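Long-range contact in chitinase (Chromobacterium violaceum, PDB 4TXG), which probably hydrolyses the glycosidic bonds of chitin, as a family GH18 glycoside hydrolase with an associated carbohydrate-binding module: residues Y464-L478 against W567-T579. Residues are numbered along the deposited sequence; the frame is centred on the assembly and turned at random.
With CS (cesium ion), chain M.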
loop_
_atom_site.group_PDB
_atom_site.type_symbol
_atom_site.label_atom_id
_atom_site.label_comp_id
_atom_site.label_asym_id
_atom_site.label_seq_id
_atom_site.Cartn_x
_atom_site.Cartn_y
_atom_site.Cartn_z
ATOM N N TYR A 464 -13.688 -7.734 -1.329
ATOM C CA TYR A 464 -14.339 -8.346 -0.177
ATOM C C TYR A 464 -15.110 -7.254 0.557
ATOM O O TYR A 464 -14.919 -6.072 0.296
ATOM C CB TYR A 464 -13.317 -8.994 0.764
ATOM C CG TYR A 464 -12.372 -7.966 1.347
ATOM C CD1 TYR A 464 -11.209 -7.615 0.672
ATOM C CD2 TYR A 464 -12.668 -7.302 2.539
ATOM C CE1 TYR A 464 -10.356 -6.660 1.174
ATOM C CE2 TYR A 464 -11.810 -6.336 3.049
ATOM C CZ TYR A 464 -10.661 -6.018 2.356
ATOM O OH TYR A 464 -9.798 -5.059 2.845
ATOM N N THR A 465 -15.963 -7.663 1.482
ATOM C CA THR A 465 -16.750 -6.733 2.279
ATOM C C THR A 465 -16.254 -6.631 3.715
ATOM O O THR A 465 -15.531 -7.508 4.204
ATOM C CB THR A 465 -18.230 -7.169 2.347
ATOM O OG1 THR A 465 -18.317 -8.377 3.113
ATOM C CG2 THR A 465 -18.782 -7.421 0.954
ATOM N N ARG A 466 -16.652 -5.551 4.379
ATOM C CA ARG A 466 -16.663 -5.479 5.841
ATOM C C ARG A 466 -18.072 -5.053 6.212
ATOM O O ARG A 466 -18.770 -4.439 5.405
ATOM C CB ARG A 466 -15.646 -4.477 6.393
ATOM C CG ARG A 466 -14.193 -4.733 6.033
ATOM C CD ARG A 466 -13.641 -6.018 6.621
ATOM N NE ARG A 466 -12.182 -5.964 6.641
ATOM C CZ ARG A 466 -11.402 -7.002 6.910
ATOM N NH1 ARG A 466 -11.944 -8.185 7.179
ATOM N NH2 ARG A 466 -10.084 -6.853 6.908
ATOM N N GLY A 467 -18.511 -5.363 7.421
ATOM C CA GLY A 467 -19.884 -5.039 7.756
ATOM C C GLY A 467 -20.207 -5.084 9.235
ATOM O O GLY A 467 -19.510 -5.740 10.014
ATOM N N TRP A 468 -21.286 -4.387 9.589
ATOM C CA TRP A 468 -21.789 -4.254 10.957
ATOM C C TRP A 468 -23.245 -4.713 11.036
ATOM O O TRP A 468 -23.967 -4.652 10.043
ATOM C CB TRP A 468 -21.743 -2.800 11.433
ATOM C CG TRP A 468 -20.414 -2.096 11.476
ATOM C CD1 TRP A 468 -19.692 -1.792 12.596
ATOM C CD2 TRP A 468 -19.685 -1.540 10.367
ATOM N NE1 TRP A 468 -18.549 -1.101 12.253
ATOM C CE2 TRP A 468 -18.520 -0.937 10.891
ATOM C CE3 TRP A 468 -19.895 -1.507 8.980
ATOM C CZ2 TRP A 468 -17.572 -0.309 10.086
ATOM C CZ3 TRP A 468 -18.949 -0.884 8.176
ATOM C CH2 TRP A 468 -17.795 -0.300 8.732
ATOM N N LYS A 469 -23.678 -5.131 12.225
ATOM C CA LYS A 469 -25.094 -5.379 12.484
ATOM C C LYS A 469 -25.546 -4.417 13.567
ATOM O O LYS A 469 -24.711 -3.750 14.183
ATOM C CB LYS A 469 -25.347 -6.835 12.896
ATOM C CG LYS A 469 -24.682 -7.282 14.193
ATOM C CD LYS A 469 -25.018 -8.752 14.465
ATOM C CE LYS A 469 -24.169 -9.354 15.580
ATOM N NZ LYS A 469 -24.695 -9.002 16.924
ATOM N N ASN A 470 -26.859 -4.343 13.782
ATOM C CA ASN A 470 -27.436 -3.476 14.802
ATOM C C ASN A 470 -26.946 -2.041 14.665
ATOM O O ASN A 470 -26.550 -1.405 15.654
ATOM C CB ASN A 470 -27.121 -4.016 16.196
ATOM C CG ASN A 470 -27.654 -5.408 16.396
ATOM O OD1 ASN A 470 -28.744 -5.729 15.929
ATOM N ND2 ASN A 470 -26.880 -6.253 17.063
ATOM N N VAL A 471 -26.949 -1.553 13.426
ATOM C CA VAL A 471 -26.529 -0.188 13.112
ATOM C C VAL A 471 -27.625 0.827 13.436
ATOM O O VAL A 471 -28.776 0.648 13.040
ATOM C CB VAL A 471 -26.169 -0.047 11.618
ATOM C CG1 VAL A 471 -25.861 1.412 11.270
ATOM C CG2 VAL A 471 -24.999 -0.964 11.248
ATOM N N SER A 472 -27.273 1.894 14.148
ATOM C CA SER A 472 -28.234 2.971 14.400
ATOM C C SER A 472 -27.710 4.295 13.848
ATOM O O SER A 472 -26.519 4.439 13.595
ATOM C CB SER A 472 -28.537 3.099 15.895
ATOM O OG SER A 472 -27.358 3.303 16.647
ATOM N N GLY A 473 -28.603 5.262 13.652
ATOM C CA GLY A 473 -28.195 6.528 13.072
ATOM C C GLY A 473 -27.836 6.386 11.603
ATOM O O GLY A 473 -28.131 5.369 10.980
ATOM N N GLY A 474 -27.199 7.408 11.049
ATOM C CA GLY A 474 -26.840 7.404 9.645
ATOM C C GLY A 474 -28.015 7.489 8.683
ATOM O O GLY A 474 -29.140 7.815 9.069
ATOM N N SER A 475 -27.734 7.193 7.418
ATOM C CA SER A 475 -28.738 7.204 6.358
ATOM C C SER A 475 -28.583 5.927 5.536
ATOM O O SER A 475 -27.582 5.750 4.843
ATOM C CB SER A 475 -28.581 8.444 5.480
ATOM O OG SER A 475 -29.615 8.518 4.511
ATOM N N ASN A 476 -29.568 5.034 5.623
ATOM C CA ASN A 476 -29.384 3.655 5.171
ATOM C C ASN A 476 -28.079 3.076 5.730
ATOM O O ASN A 476 -27.334 2.386 5.031
ATOM C CB ASN A 476 -29.412 3.566 3.636
ATOM C CG ASN A 476 -30.820 3.684 3.071
ATOM O OD1 ASN A 476 -31.802 3.564 3.798
ATOM N ND2 ASN A 476 -30.924 3.900 1.766
ATOM N N GLY A 477 -27.815 3.367 7.003
ATOM C CA GLY A 477 -26.633 2.867 7.687
ATOM C C GLY A 477 -25.368 3.694 7.519
ATOM O O GLY A 477 -24.452 3.610 8.345
ATOM N N LEU A 478 -25.298 4.480 6.451
ATOM C CA LEU A 478 -24.074 5.226 6.144
ATOM C C LEU A 478 -23.791 6.290 7.197
ATOM O O LEU A 478 -24.635 7.137 7.464
ATOM C CB LEU A 478 -24.167 5.885 4.765
ATOM C CG LEU A 478 -22.929 6.678 4.334
ATOM C CD1 LEU A 478 -21.754 5.732 4.069
ATOM C CD2 LEU A 478 -23.241 7.507 3.092
ATOM N N TRP A 567 -22.937 -0.113 -1.145
ATOM C CA TRP A 567 -23.125 -0.958 0.013
ATOM C C TRP A 567 -24.479 -1.624 -0.016
ATOM O O TRP A 567 -25.352 -1.278 -0.818
ATOM C CB TRP A 567 -22.968 -0.173 1.315
ATOM C CG TRP A 567 -24.036 0.849 1.649
ATOM C CD1 TRP A 567 -25.112 0.681 2.481
ATOM C CD2 TRP A 567 -24.080 2.216 1.215
ATOM N NE1 TRP A 567 -25.827 1.855 2.576
ATOM C CE2 TRP A 567 -25.201 2.820 1.816
ATOM C CE3 TRP A 567 -23.273 2.991 0.369
ATOM C CZ2 TRP A 567 -25.553 4.151 1.594
ATOM C CZ3 TRP A 567 -23.617 4.319 0.148
ATOM C CH2 TRP A 567 -24.744 4.886 0.759
ATOM N N LEU A 568 -24.625 -2.600 0.865
ATOM C CA LEU A 568 -25.909 -3.236 1.084
ATOM C C LEU A 568 -26.446 -2.793 2.427
ATOM O O LEU A 568 -25.728 -2.823 3.424
ATOM C CB LEU A 568 -25.771 -4.754 1.050
ATOM C CG LEU A 568 -25.258 -5.343 -0.256
ATOM C CD1 LEU A 568 -25.083 -6.840 -0.088
ATOM C CD2 LEU A 568 -26.240 -5.020 -1.381
ATOM N N TRP A 569 -27.708 -2.389 2.447
ATOM C CA TRP A 569 -28.380 -2.060 3.692
ATOM C C TRP A 569 -29.567 -2.985 3.866
ATOM O O TRP A 569 -30.467 -3.022 3.026
ATOM C CB TRP A 569 -28.815 -0.591 3.701
ATOM C CG TRP A 569 -29.653 -0.184 4.872
ATOM C CD1 TRP A 569 -30.959 0.244 4.845
ATOM C CD2 TRP A 569 -29.253 -0.157 6.248
ATOM N NE1 TRP A 569 -31.387 0.542 6.121
ATOM C CE2 TRP A 569 -30.353 0.305 7.004
ATOM C CE3 TRP A 569 -28.061 -0.472 6.920
ATOM C CZ2 TRP A 569 -30.311 0.449 8.393
ATOM C CZ3 TRP A 569 -28.016 -0.327 8.302
ATOM C CH2 TRP A 569 -29.133 0.134 9.022
ATOM N N ASN A 570 -29.545 -3.749 4.953
ATOM C CA ASN A 570 -30.664 -4.601 5.323
ATOM C C ASN A 570 -31.393 -3.963 6.497
ATOM O O ASN A 570 -30.968 -4.090 7.642
ATOM C CB ASN A 570 -30.172 -6.011 5.669
ATOM C CG ASN A 570 -31.305 -7.004 5.845
ATOM O OD1 ASN A 570 -32.322 -6.708 6.473
ATOM N ND2 ASN A 570 -31.130 -8.201 5.291
ATOM N N ALA A 571 -32.482 -3.259 6.202
ATOM C CA ALA A 571 -33.198 -2.489 7.218
ATOM C C ALA A 571 -33.780 -3.377 8.307
ATOM O O ALA A 571 -33.865 -2.974 9.469
ATOM C CB ALA A 571 -34.302 -1.668 6.571
ATOM N N GLY A 572 -34.191 -4.583 7.928
ATOM C CA GLY A 572 -34.758 -5.520 8.880
ATOM C C GLY A 572 -33.755 -5.962 9.933
ATOM O O GLY A 572 -34.099 -6.088 11.107
ATOM N N LYS A 573 -32.512 -6.194 9.515
ATOM C CA LYS A 573 -31.461 -6.637 10.430
ATOM C C LYS A 573 -30.602 -5.478 10.929
ATOM O O LYS A 573 -29.754 -5.656 11.813
ATOM C CB LYS A 573 -30.554 -7.668 9.751
ATOM C CG LYS A 573 -31.264 -8.881 9.182
ATOM C CD LYS A 573 -30.275 -9.797 8.464
ATOM C CE LYS A 573 -29.385 -10.550 9.447
ATOM N NZ LYS A 573 -28.479 -11.516 8.739
ATOM N N LYS A 574 -30.826 -4.300 10.353
ATOM C CA LYS A 574 -29.958 -3.144 10.544
ATOM C C LYS A 574 -28.509 -3.517 10.234
ATOM O O LYS A 574 -27.593 -3.194 10.990
ATOM C CB LYS A 574 -30.094 -2.587 11.965
ATOM C CG LYS A 574 -31.497 -2.049 12.294
ATOM C CD LYS A 574 -31.783 -0.765 11.519
ATOM C CE LYS A 574 -33.059 -0.083 11.990
ATOM N NZ LYS A 574 -34.254 -0.821 11.507
ATOM N N VAL A 575 -28.317 -4.206 9.109
ATOM C CA VAL A 575 -26.989 -4.647 8.676
ATOM C C VAL A 575 -26.491 -3.803 7.499
ATOM O O VAL A 575 -27.200 -3.609 6.516
ATOM C CB VAL A 575 -26.984 -6.147 8.277
ATOM C CG1 VAL A 575 -25.713 -6.505 7.461
ATOM C CG2 VAL A 575 -27.094 -7.025 9.509
ATOM N N PHE A 576 -25.275 -3.284 7.642
ATOM C CA PHE A 576 -24.583 -2.501 6.618
ATOM C C PHE A 576 -23.380 -3.304 6.148
ATOM O O PHE A 576 -22.500 -3.610 6.955
ATOM C CB PHE A 576 -24.139 -1.145 7.204
ATOM C CG PHE A 576 -23.366 -0.252 6.252
ATOM C CD1 PHE A 576 -22.022 -0.481 5.972
ATOM C CD2 PHE A 576 -23.971 0.874 5.707
ATOM C CE1 PHE A 576 -21.316 0.369 5.120
ATOM C CE2 PHE A 576 -23.259 1.731 4.868
ATOM C CZ PHE A 576 -21.944 1.472 4.572
ATOM N N LEU A 577 -23.330 -3.645 4.862
ATOM C CA LEU A 577 -22.165 -4.334 4.309
ATOM C C LEU A 577 -21.519 -3.455 3.259
ATOM O O LEU A 577 -22.144 -3.146 2.252
ATOM C CB LEU A 577 -22.553 -5.686 3.691
ATOM C CG LEU A 577 -23.126 -6.730 4.648
ATOM C CD1 LEU A 577 -23.608 -7.947 3.878
ATOM C CD2 LEU A 577 -22.076 -7.131 5.665
ATOM N N SER A 578 -20.279 -3.033 3.495
ATOM C CA SER A 578 -19.578 -2.237 2.496
ATOM C C SER A 578 -19.103 -3.120 1.353
ATOM O O SER A 578 -18.421 -4.116 1.579
ATOM C CB SER A 578 -18.382 -1.506 3.119
ATOM O OG SER A 578 -17.620 -0.888 2.103
ATOM N N THR A 579 -19.456 -2.752 0.127
ATOM C CA THR A 579 -19.114 -3.576 -1.022
ATOM C C THR A 579 -18.239 -2.828 -2.028
ATOM O O THR A 579 -17.906 -1.655 -1.846
ATOM C CB THR A 579 -20.387 -4.097 -1.734
ATOM O OG1 THR A 579 -21.192 -2.988 -2.153
ATOM C CG2 THR A 579 -21.207 -4.980 -0.788
HETATM CS CS CS M . -7.246 -6.667 3.379
HETATM O O HOH W 1 -15.598 -3.373 0.628
HETATM O O HOH W 2 -29.097 -7.640 13.465
HETATM O O HOH W 3 -4.066 -6.438 2.513
HETATM O O HOH W 4 -7.343 -8.917 5.347
#
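The backbone of N476 and G477 lies over one face of the W569 indole, and two CH-pi contacts define the fit: N476 CA stands 3.7 Å from the centroid of the five-membered ring, 5° off its normal, and G477 CA sits over the six-membered ring. V471 CB meets the indole edge at CZ3. N476 O accepts from W567 NE1 at 2.9 Å, in a bent bond tilted from the indole plane; this carbonyl also meets the edge of the F576 ring. A chi1 of 178°, which carries CG away from the backbone N, lets the F576 ring lie between two partners: CD1 touches W468 CZ3 at 3.8 Å, the rings inclined at 66°, while CD2 approaches G477 C. L478 CD2 reaches W567 CH2.

These side chains are positioned by strand 466-468, which runs antiparallel to strand 575-578 at one edge of a four-stranded sheet. In sequence the sheet lies between strands 457-462 and 599-603 of the TIM barrel, consistent with the alpha+beta insertion domain of many GH18 chitinases. W468 and F576 form a hydrogen-bonded pair, W468 N to F576 O at 3.0 Å and F576 N to W468 O at 3.1 Å. G467 has no room for a side chain: a CB modelled there would fall 2.2 Å from L577 CD2. Beyond the strand, V471 N donates almost straight to a lone pair of K574 O.

The type I' turn S475-L478 presents N476 and G477 to W569, and N558 on strand 556-560 holds N476 ND2. Farther out, Y464 OH and D398 bind a cesium ion, and D398 salt-bridges R466.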